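Local coordinates for protein purine nucleoside phosphorylase (Thermus thermophilus, PDB 1ODK) that probably catalyses the phosphorolysis of purine nucleosides to free base and pentose 1-phosphate, as a hexameric member of the phosphorylase superfamily, at residues V110-G114 and A154-A158; Y125-P131 and F186-R190. The contacts are given in a common frame with arbitrary orientation. Residue numbers count along the deposited sequence, not the author numbering.

Overall arrangement
Coming from the N terminus, the chain enters interaction 1 at V110-G114, which leaves strand 108-112 and enters helix 114-120. It then runs through the Y125-P131 loop of interaction 2 into helix 131-144. At A154-A158 it returns beside V110-G114, closing interaction 1 after 39 residues; strand 175-179 and the start of helix 182-192 follow, and F186-R190 closes interaction 2. The two closures therefore cross rather than nest. Interaction 1 joins neighbouring parallel strands, and interaction 2 holds a loop against a helix. Their centres lie about 14 Å apart, yet they touch where P111 CD meets P127 CD at 3.7 Å, and both reach the third subunit.

Interaction 1: V110-G114 and A154-A158; sequences VPLDG and ASEDA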
loop_
_atom_site.group_PDB
_atom_site.type_symbol
_atom_site.label_atom_id
_atom_site.label_comp_id
_atom_site.label_asym_id
_atom_site.label_seq_id
_atom_site.Cartn_x
_atom_site.Cartn_y
_atom_site.Cartn_z
ATOM N N VAL B 110 18.415 -0.499 1.720
ATOM C CA VAL B 110 17.041 -0.150 1.359
ATOM C C VAL B 110 16.305 -1.483 1.246
ATOM O O VAL B 110 16.713 -2.360 0.490
ATOM C CB VAL B 110 16.991 0.610 0.013
ATOM C CG1 VAL B 110 15.549 0.816 -0.431
ATOM C CG2 VAL B 110 17.680 1.960 0.167
ATOM N N PRO B 111 15.218 -1.657 2.013
ATOM C CA PRO B 111 14.472 -2.916 1.965
ATOM C C PRO B 111 13.468 -3.058 0.823
ATOM O O PRO B 111 12.285 -2.764 0.986
ATOM C CB PRO B 111 13.811 -2.963 3.334
ATOM C CG PRO B 111 13.449 -1.522 3.558
ATOM C CD PRO B 111 14.665 -0.750 3.041
ATOM N N LEU B 112 13.946 -3.521 -0.329
ATOM C CA LEU B 112 13.075 -3.721 -1.485
ATOM C C LEU B 112 12.650 -5.187 -1.557
ATOM O O LEU B 112 12.159 -5.652 -2.587
ATOM C CB LEU B 112 13.809 -3.348 -2.776
ATOM C CG LEU B 112 14.331 -1.915 -2.897
ATOM C CD1 LEU B 112 14.959 -1.731 -4.272
ATOM C CD2 LEU B 112 13.190 -0.927 -2.692
ATOM N N ASP B 113 12.829 -5.901 -0.449
ATOM C CA ASP B 113 12.512 -7.327 -0.374
ATOM C C ASP B 113 11.261 -7.650 0.448
ATOM O O ASP B 113 10.877 -6.898 1.347
ATOM C CB ASP B 113 13.699 -8.069 0.236
ATOM C CG ASP B 113 13.857 -7.779 1.709
ATOM O OD1 ASP B 113 13.752 -8.731 2.508
ATOM O OD2 ASP B 113 14.076 -6.599 2.067
ATOM N N GLY B 114 10.648 -8.794 0.155
ATOM C CA GLY B 114 9.445 -9.195 0.867
ATOM C C GLY B 114 9.668 -9.895 2.197
ATOM O O GLY B 114 8.735 -10.050 2.983
ATOM N N ALA B 154 20.913 -1.616 -1.820
ATOM C CA ALA B 154 19.489 -1.900 -1.859
ATOM C C ALA B 154 19.377 -3.412 -1.965
ATOM O O ALA B 154 20.016 -4.018 -2.826
ATOM C CB ALA B 154 18.835 -1.228 -3.076
ATOM N N SER B 155 18.599 -4.016 -1.070
ATOM C CA SER B 155 18.387 -5.460 -1.082
ATOM C C SER B 155 17.085 -5.715 -1.846
ATOM O O SER B 155 16.004 -5.312 -1.404
ATOM C CB SER B 155 18.266 -5.999 0.351
ATOM O OG SER B 155 19.426 -5.715 1.118
ATOM N N GLU B 156 17.187 -6.385 -2.988
ATOM C CA GLU B 156 16.010 -6.660 -3.810
ATOM C C GLU B 156 15.703 -8.148 -3.924
ATOM O O GLU B 156 16.532 -8.992 -3.571
ATOM C CB GLU B 156 16.223 -6.086 -5.208
ATOM C CG GLU B 156 17.419 -6.689 -5.906
ATOM C CD GLU B 156 17.577 -6.195 -7.319
ATOM O OE1 GLU B 156 18.587 -6.549 -7.956
ATOM O OE2 GLU B 156 16.686 -5.458 -7.790
ATOM N N ASP B 157 14.513 -8.452 -4.437
ATOM C CA ASP B 157 14.045 -9.827 -4.622
ATOM C C ASP B 157 14.155 -10.310 -6.066
ATOM O O ASP B 157 14.523 -11.458 -6.313
ATOM C CB ASP B 157 12.574 -9.953 -4.199
ATOM C CG ASP B 157 12.398 -10.109 -2.702
ATOM O OD1 ASP B 157 11.248 -9.979 -2.231
ATOM O OD2 ASP B 157 13.395 -10.371 -1.998
ATOM N N ALA B 158 13.819 -9.436 -7.014
ATOM C CA ALA B 158 13.838 -9.792 -8.436
ATOM C C ALA B 158 15.059 -9.292 -9.206
ATOM O O ALA B 158 15.027 -8.236 -9.840
ATOM C CB ALA B 158 12.554 -9.297 -9.111
#
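The ends of strands 108-112 and 152-156 run parallel, the axes of these short pieces approaching to 4.9 Å at 15°. S155 holds the pairing: its N donates to V110 O (3.0 Å) and its O accepts from L112 N (2.9 Å). P111 centres an inverse gamma turn, so L112 N also bonds V110 O weakly (3.1 Å). V110 (t) meets A154 CB to CB at 4.0 Å. L112 (mt) reaches back to bring CD1 within 4.1 Å of A154 CB. D157 (chi1 m) sends OD1 to G114 N at 2.7 Å, bonding the first backbone NH of helix 114-120, where D113 (p) is N-cap and its carboxylate hydrogen-bonds T67, T116 and S183. S155 (m) turns OG to E179 and S183 N, while extended E156 (p, t) leads away to T162 and Q118 of the second subunit. P124 and Y125 of the third subunit pack on V110-L112. In this phosphorylase-fold sheet, strand 152-156 also pairs with 175-179, and W170 of helix 164-171 covers V110 and L112.

Interaction 2: Y125-P131 and F186-R190; sequences YAPVPDP and FLLGR
In this alpha/beta phosphorylase fold, an extended, proline-rich loop between helices 114-120 and 131-144 lies across helix 182-192. Y125 is its most extended residue (phi/psi -168/160), V128 is in the beta region (-137/151), P127 (-61/120) and P129 (-73/174) lie in the broad polyproline region, and D130 N-caps the next helix through OD2 to V133 N. F186-R190 is helical, with R190 N bonded to F186 O at 3.3 Å. The nearest CA atoms are those of P129 and F186, 5.2 Å apart. F186 points its CA-to-CB bond at the loop, its CB 3.4 Å from V128 O, and with chi1 at m lays its ring beneath P129: P129 CD stands 3.9 Å from the ring centroid, 19° off the normal, a CH-pi contact, while P129 CB is 3.5 Å from F186 CE2. P127 CB packs on F186 CB at 3.9 Å. L187 (chi1 t, chi2 p) places CD1 over the face of the Y125 ring (chi1 t, chi2 66°), 3.9 Å from its centroid. One turn after F186, R190 folds over the loop (chi1 and chi2 m, chi3 -149°, chi4 -76°), its CG 3.6 Å from Y125 OH and its NH1 donating to P129 O at 3.1 Å. NH2 also hydrogen-bonds Q107 of the third subunit, and Y173 O of that same subunit is hydrogen-bonded to Y125 OH, so the contact forms part of a subunit interface. Water 1 donates to Y125 OH and accepts from V128 N, each at 2.9 Å. Water 2 donates to V128 O (2.7 Å) and F186 O (2.6 Å) and accepts from R190 NH1 at 3.0 Å.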
loop_
_atom_site.group_PDB
_atom_site.type_symbol
_atom_site.label_atom_id
_atom_site.label_comp_id
_atom_site.label_asym_id
_atom_site.label_seq_id
_atom_site.Cartn_x
_atom_site.Cartn_y
_atom_site.Cartn_z
ATOM N N TYR B 125 10.877 0.860 7.727
ATOM C CA TYR B 125 12.034 0.483 8.532
ATOM C C TYR B 125 13.320 0.940 7.855
ATOM O O TYR B 125 13.342 1.198 6.651
ATOM C CB TYR B 125 12.068 -1.039 8.716
ATOM C CG TYR B 125 13.073 -1.519 9.742
ATOM C CD1 TYR B 125 12.925 -1.201 11.091
ATOM C CD2 TYR B 125 14.165 -2.306 9.365
ATOM C CE1 TYR B 125 13.838 -1.656 12.047
ATOM C CE2 TYR B 125 15.085 -2.769 10.313
ATOM C CZ TYR B 125 14.912 -2.442 11.653
ATOM O OH TYR B 125 15.785 -2.933 12.605
ATOM N N ALA B 126 14.388 1.040 8.638
ATOM C CA ALA B 126 15.691 1.446 8.125
ATOM C C ALA B 126 16.696 0.369 8.519
ATOM O O ALA B 126 17.318 0.447 9.571
ATOM C CB ALA B 126 16.097 2.795 8.722
ATOM N N PRO B 127 16.848 -0.672 7.680
ATOM C CA PRO B 127 17.793 -1.752 7.982
ATOM C C PRO B 127 19.213 -1.219 8.078
ATOM O O PRO B 127 19.723 -0.653 7.114
ATOM C CB PRO B 127 17.631 -2.708 6.796
ATOM C CG PRO B 127 16.205 -2.447 6.326
ATOM C CD PRO B 127 16.109 -0.941 6.436
ATOM N N VAL B 128 19.837 -1.392 9.240
ATOM C CA VAL B 128 21.209 -0.945 9.458
ATOM C C VAL B 128 22.008 -2.009 10.209
ATOM O O VAL B 128 21.459 -2.794 10.976
ATOM C CB VAL B 128 21.270 0.384 10.264
ATOM C CG1 VAL B 128 20.728 1.531 9.422
ATOM C CG2 VAL B 128 20.483 0.253 11.559
ATOM N N PRO B 129 23.322 -2.056 9.978
ATOM C CA PRO B 129 24.173 -3.039 10.652
ATOM C C PRO B 129 24.354 -2.662 12.120
ATOM O O PRO B 129 23.887 -1.607 12.563
ATOM C CB PRO B 129 25.483 -2.937 9.878
ATOM C CG PRO B 129 25.532 -1.460 9.531
ATOM C CD PRO B 129 24.108 -1.208 9.064
ATOM N N ASP B 130 25.005 -3.532 12.882
ATOM C CA ASP B 130 25.285 -3.221 14.277
ATOM C C ASP B 130 26.286 -2.066 14.175
ATOM O O ASP B 130 27.198 -2.110 13.353
ATOM C CB ASP B 130 25.945 -4.410 14.969
ATOM C CG ASP B 130 26.508 -4.038 16.315
ATOM O OD1 ASP B 130 25.710 -3.788 17.244
ATOM O OD2 ASP B 130 27.747 -3.975 16.433
ATOM N N PRO B 131 26.143 -1.025 15.009
ATOM C CA PRO B 131 27.116 0.064 14.871
ATOM C C PRO B 131 28.588 -0.304 15.052
ATOM O O PRO B 131 29.436 0.151 14.280
ATOM C CB PRO B 131 26.622 1.118 15.877
ATOM C CG PRO B 131 25.756 0.346 16.835
ATOM C CD PRO B 131 25.080 -0.682 15.971
ATOM N N PHE B 186 20.293 -7.395 8.604
ATOM C CA PHE B 186 20.277 -6.228 9.483
ATOM C C PHE B 186 19.053 -6.247 10.393
ATOM O O PHE B 186 19.168 -6.029 11.599
ATOM C CB PHE B 186 20.304 -4.938 8.648
ATOM C CG PHE B 186 21.621 -4.686 7.946
ATOM C CD1 PHE B 186 21.731 -3.681 6.988
ATOM C CD2 PHE B 186 22.752 -5.445 8.251
ATOM C CE1 PHE B 186 22.946 -3.434 6.340
ATOM C CE2 PHE B 186 23.969 -5.210 7.613
ATOM C CZ PHE B 186 24.065 -4.202 6.654
ATOM N N LEU B 187 17.884 -6.505 9.811
ATOM C CA LEU B 187 16.646 -6.565 10.581
ATOM C C LEU B 187 16.738 -7.641 11.656
ATOM O O LEU B 187 16.443 -7.394 12.830
ATOM C CB LEU B 187 15.456 -6.871 9.661
ATOM C CG LEU B 187 14.114 -7.091 10.371
ATOM C CD1 LEU B 187 13.726 -5.820 11.106
ATOM C CD2 LEU B 187 13.036 -7.484 9.362
ATOM N N LEU B 188 17.146 -8.841 11.257
ATOM C CA LEU B 188 17.253 -9.940 12.207
ATOM C C LEU B 188 18.292 -9.665 13.285
ATOM O O LEU B 188 18.162 -10.142 14.412
ATOM C CB LEU B 188 17.570 -11.248 11.473
ATOM C CG LEU B 188 16.367 -11.788 10.686
ATOM C CD1 LEU B 188 16.775 -13.003 9.865
ATOM C CD2 LEU B 188 15.238 -12.148 11.657
ATOM N N GLY B 189 19.324 -8.899 12.944
ATOM C CA GLY B 189 20.339 -8.571 13.929
ATOM C C GLY B 189 19.694 -7.826 15.089
ATOM O O GLY B 189 19.950 -8.119 16.264
ATOM N N ARG B 190 18.843 -6.858 14.767
ATOM C CA ARG B 190 18.161 -6.096 15.807
ATOM C C ARG B 190 17.087 -6.930 16.517
ATOM O O ARG B 190 16.991 -6.919 17.746
ATOM C CB ARG B 190 17.538 -4.825 15.216
ATOM C CG ARG B 190 18.553 -3.746 14.819
ATOM C CD ARG B 190 19.447 -3.377 16.002
ATOM N NE ARG B 190 19.896 -1.988 15.969
ATOM C CZ ARG B 190 20.847 -1.516 15.170
ATOM N NH1 ARG B 190 21.472 -2.324 14.322
ATOM N NH2 ARG B 190 21.176 -0.228 15.219
HETATM O O HOH W 1 18.333 -2.754 11.299
HETATM O O HOH W 2 21.214 -4.803 12.726
#